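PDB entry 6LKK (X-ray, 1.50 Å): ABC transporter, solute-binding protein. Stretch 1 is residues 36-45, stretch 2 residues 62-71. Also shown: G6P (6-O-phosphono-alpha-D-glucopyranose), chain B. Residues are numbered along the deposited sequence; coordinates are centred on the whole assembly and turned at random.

Stretch 1 36-45: TQVLLSNLHN
Stretch 2, residues 62-71: ETIDHPEDFV

Residues 36-45 form a regular α-helix, held by i to i+4 bonds such as His-44 N to Leu-40 O (3.0 Å), with phi near -65° and psi near -40°. Against it runs an irregular segment of the same chain: Thr-63 (phi/psi -133/22) leads through the loop residues Ile-64 (-86/107), Asp-65 (-85/-18) and His-66 (-124/75) to a 3-10 turn at 67-69, where Asp-69 N bonds His-66 O (3.0 Å) and Phe-70 N bonds Pro-67 O (3.0 Å). Both stretches advance in the same sense: Gln-37 CA lies 8.1 Å from Thr-63 CA, Leu-40 CA lies 7.4 Å from Ile-64 CA, and His-44 CA lies 6.5 Å from Asp-69 CA. Together they bury 459 Å².

At the N-terminal end of the helix, Thr-36 (chi1 m) serves the ligand: its N and OG1 donate to G6P O1P at 2.9 and 2.7 Å. The next residue, Gln-37 (chi1 m, chi2 m, chi3 -44°), has its CA-to-CB bond sideways, but its amide reaches the loop. An amide suits this place because it can donate and accept at once. Gln-37 NE2 donates to Thr-63 O (3.2 Å, 165°) and also to water 1 (2.9 Å from NE2 to its O), which in turn donates to Thr-63 OG1 (3.0 Å); Thr-63 has chi1 p. Gln-37 OE1 lies 2.9 Å from the O of water 2, which accepts from Asp-65 N at 3.2 Å, so the water meets a loop NH that the helix does not reach directly.

The middle is apolar. Leu-40 (m, t) points toward the loop and brings CD2 to 3.5 Å from Phe-70 CZ, at the edge of that ring (chi1 m, chi2 87°). Leu-43 (t, t) adds CD1 at 4.4 Å from Phe-70 CZ and packs CD2 3.6 Å from Asp-69 CB, so the aspartate's methylene joins the apolar surface while its carboxylate remains free for polar partners.

Those partners include His-44 (t, chi2 64°). Its ND1 donates to Asp-69 OD2 (2.6 Å, 153°), a short bond lying near the imidazole plane. Asp-69 (chi1 m, chi2 -22°) also accepts at OD2 from water 3 (2.9 Å to its O), which donates to Leu-40 O at 3.1 Å; OD1 is satisfied elsewhere in the structure. Since that bond uses the edge of the His-44 ring, a face is free for His-66 (chi1 m, chi2 -71°), which stacks on it with centroids 3.6 Å apart and planes at 11°.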

# COMPACT_ATOMS: atom_id res chain seq x y z
N THR A 36 6.51 4.86 3.38
CA THR A 36 7.19 3.56 3.44
C THR A 36 8.70 3.72 3.42
O THR A 36 9.40 3.21 4.30
CB THR A 36 6.75 2.67 2.27
OG1 THR A 36 5.33 2.44 2.33
CG2 THR A 36 7.46 1.33 2.32
N GLN A 37 9.23 4.42 2.42
CA GLN A 37 10.68 4.51 2.28
C GLN A 37 11.30 5.41 3.33
O GLN A 37 12.47 5.22 3.70
CB GLN A 37 11.04 4.98 0.88
CG GLN A 37 10.72 3.97 -0.21
CD GLN A 37 11.42 2.65 0.01
OE1 GLN A 37 12.61 2.61 0.33
NE2 GLN A 37 10.69 1.56 -0.16
N VAL A 38 10.56 6.40 3.83
CA VAL A 38 11.06 7.22 4.93
C VAL A 38 11.21 6.38 6.18
O VAL A 38 12.23 6.46 6.89
CB VAL A 38 10.13 8.43 5.16
CG1 VAL A 38 10.60 9.25 6.36
CG2 VAL A 38 10.06 9.30 3.92
N LEU A 39 10.21 5.55 6.49
CA LEU A 39 10.31 4.63 7.61
C LEU A 39 11.53 3.72 7.46
O LEU A 39 12.30 3.53 8.40
CB LEU A 39 9.03 3.80 7.73
CG LEU A 39 7.78 4.54 8.23
CD1 LEU A 39 6.56 3.66 8.04
CD2 LEU A 39 7.93 4.93 9.69
N LEU A 40 11.71 3.15 6.26
CA LEU A 40 12.83 2.24 6.04
C LEU A 40 14.16 2.97 6.14
O LEU A 40 15.14 2.42 6.66
CB LEU A 40 12.69 1.56 4.68
CG LEU A 40 11.56 0.53 4.58
CD1 LEU A 40 11.27 0.17 3.13
CD2 LEU A 40 11.91 -0.72 5.38
N SER A 41 14.22 4.22 5.66
CA SER A 41 15.47 4.97 5.72
C SER A 41 15.80 5.37 7.15
O SER A 41 16.96 5.25 7.59
CB SER A 41 15.38 6.21 4.83
OG SER A 41 15.33 5.84 3.46
N ASN A 42 14.81 5.86 7.91
CA ASN A 42 15.06 6.22 9.30
C ASN A 42 15.39 4.99 10.13
O ASN A 42 16.27 5.03 11.00
CB ASN A 42 13.84 6.95 9.88
CG ASN A 42 13.61 8.30 9.22
OD1 ASN A 42 14.50 8.85 8.57
ND2 ASN A 42 12.41 8.84 9.39
N LEU A 43 14.70 3.87 9.87
CA LEU A 43 15.03 2.62 10.54
C LEU A 43 16.48 2.23 10.29
O LEU A 43 17.19 1.82 11.21
CB LEU A 43 14.08 1.52 10.04
CG LEU A 43 14.17 0.10 10.61
CD1 LEU A 43 12.82 -0.58 10.45
CD2 LEU A 43 15.25 -0.72 9.93
N HIS A 44 16.94 2.37 9.04
CA HIS A 44 18.31 2.00 8.70
C HIS A 44 19.32 2.79 9.52
O HIS A 44 20.29 2.22 10.03
CB HIS A 44 18.54 2.22 7.21
CG HIS A 44 19.91 1.83 6.74
ND1 HIS A 44 20.36 0.53 6.78
CD2 HIS A 44 20.91 2.56 6.20
CE1 HIS A 44 21.59 0.48 6.29
NE2 HIS A 44 21.95 1.70 5.94
N ASN A 45 19.11 4.09 9.67
CA ASN A 45 20.01 4.92 10.45
C ASN A 45 19.74 4.83 11.94
O ASN A 45 20.60 5.24 12.74
CB ASN A 45 19.90 6.38 10.01
CG ASN A 45 20.32 6.59 8.57
OD1 ASN A 45 21.26 5.96 8.09
ND2 ASN A 45 19.62 7.47 7.87
N GLU A 62 9.64 -6.22 -2.26
CA GLU A 62 10.26 -5.66 -3.45
C GLU A 62 10.98 -4.34 -3.23
O GLU A 62 11.69 -3.89 -4.14
CB GLU A 62 9.19 -5.46 -4.55
CG GLU A 62 8.56 -6.76 -5.01
CD GLU A 62 7.42 -6.55 -5.99
OE1 GLU A 62 7.09 -5.39 -6.29
OE2 GLU A 62 6.85 -7.56 -6.46
N THR A 63 10.84 -3.69 -2.07
CA THR A 63 11.43 -2.37 -1.87
C THR A 63 12.19 -2.25 -0.56
O THR A 63 12.39 -1.13 -0.07
CB THR A 63 10.35 -1.28 -1.96
OG1 THR A 63 9.35 -1.50 -0.96
CG2 THR A 63 9.70 -1.27 -3.34
N ILE A 64 12.63 -3.35 0.03
CA ILE A 64 13.56 -3.31 1.15
C ILE A 64 14.97 -3.24 0.57
O ILE A 64 15.48 -4.23 0.04
CB ILE A 64 13.39 -4.53 2.08
CG1 ILE A 64 12.08 -4.42 2.85
CG2 ILE A 64 14.58 -4.64 3.04
CD1 ILE A 64 11.82 -5.55 3.84
N ASP A 65 15.59 -2.07 0.67
CA ASP A 65 16.92 -1.86 0.11
C ASP A 65 18.03 -2.31 1.05
O ASP A 65 19.16 -2.51 0.59
CB ASP A 65 17.12 -0.39 -0.25
CG ASP A 65 16.23 0.06 -1.39
OD1 ASP A 65 15.95 -0.75 -2.29
OD2 ASP A 65 15.81 1.24 -1.39
N HIS A 66 17.74 -2.47 2.34
CA HIS A 66 18.73 -2.84 3.35
C HIS A 66 18.26 -4.11 4.05
O HIS A 66 17.79 -4.06 5.20
CB HIS A 66 18.95 -1.71 4.35
CG HIS A 66 19.22 -0.38 3.72
ND1 HIS A 66 20.39 -0.09 3.06
CD2 HIS A 66 18.45 0.73 3.63
CE1 HIS A 66 20.34 1.15 2.60
NE2 HIS A 66 19.18 1.67 2.94
N PRO A 67 18.36 -5.27 3.39
CA PRO A 67 17.94 -6.52 4.04
C PRO A 67 18.67 -6.80 5.34
O PRO A 67 18.13 -7.53 6.19
CB PRO A 67 18.25 -7.59 2.98
CG PRO A 67 19.16 -6.94 1.99
CD PRO A 67 18.82 -5.48 2.01
N GLU A 68 19.87 -6.25 5.54
CA GLU A 68 20.60 -6.46 6.79
C GLU A 68 19.85 -5.91 7.99
O GLU A 68 20.17 -6.27 9.13
CB GLU A 68 21.99 -5.83 6.70
CG GLU A 68 22.00 -4.33 6.43
CD GLU A 68 22.07 -4.00 4.95
OE1 GLU A 68 21.66 -4.84 4.12
OE2 GLU A 68 22.54 -2.89 4.61
N ASP A 69 18.87 -5.03 7.77
CA ASP A 69 18.09 -4.45 8.86
C ASP A 69 16.94 -5.34 9.31
O ASP A 69 16.17 -4.92 10.19
CB ASP A 69 17.54 -3.09 8.44
CG ASP A 69 18.64 -2.05 8.25
OD1 ASP A 69 19.74 -2.24 8.81
OD2 ASP A 69 18.39 -1.06 7.54
N PHE A 70 16.81 -6.54 8.75
CA PHE A 70 15.68 -7.41 9.05
C PHE A 70 16.17 -8.82 9.31
O PHE A 70 17.30 -9.19 8.96
CB PHE A 70 14.66 -7.39 7.91
CG PHE A 70 14.05 -6.04 7.67
CD1 PHE A 70 14.67 -5.12 6.84
CD2 PHE A 70 12.87 -5.68 8.29
CE1 PHE A 70 14.12 -3.87 6.63
CE2 PHE A 70 12.32 -4.43 8.09
CZ PHE A 70 12.94 -3.53 7.25
N VAL A 71 15.31 -9.61 9.92
CA VAL A 71 15.61 -10.99 10.29
C VAL A 71 14.94 -11.92 9.29
O VAL A 71 13.75 -11.72 8.98
CB VAL A 71 15.13 -11.31 11.72
CG1 VAL A 71 15.42 -12.76 12.08
CG2 VAL A 71 15.78 -10.37 12.72
C1 G6P B . 0.69 1.49 -0.35
C2 G6P B . 0.56 0.13 0.38
C3 G6P B . 0.11 0.22 1.79
C4 G6P B . 0.68 1.40 2.45
C5 G6P B . 0.08 2.65 1.82
C6 G6P B . 0.74 3.88 2.36
O1 G6P B . -0.01 1.45 -1.56
O2 G6P B . -0.36 -0.72 -0.33
O3 G6P B . 0.58 -1.00 2.52
O4 G6P B . 0.35 1.40 3.86
O5 G6P B . 0.23 2.69 0.35
O6 G6P B . 2.13 3.80 2.10
P G6P B . 2.92 5.11 1.38
O1P G6P B . 4.40 4.78 1.34
O2P G6P B . 2.68 6.39 2.20
O3P G6P B . 2.41 5.29 -0.01
O HOH W 1 7.98 1.16 -0.98
O HOH W 2 14.42 0.70 1.61
O HOH W 3 15.83 -0.53 6.24
O HOH W 4 18.62 4.67 3.30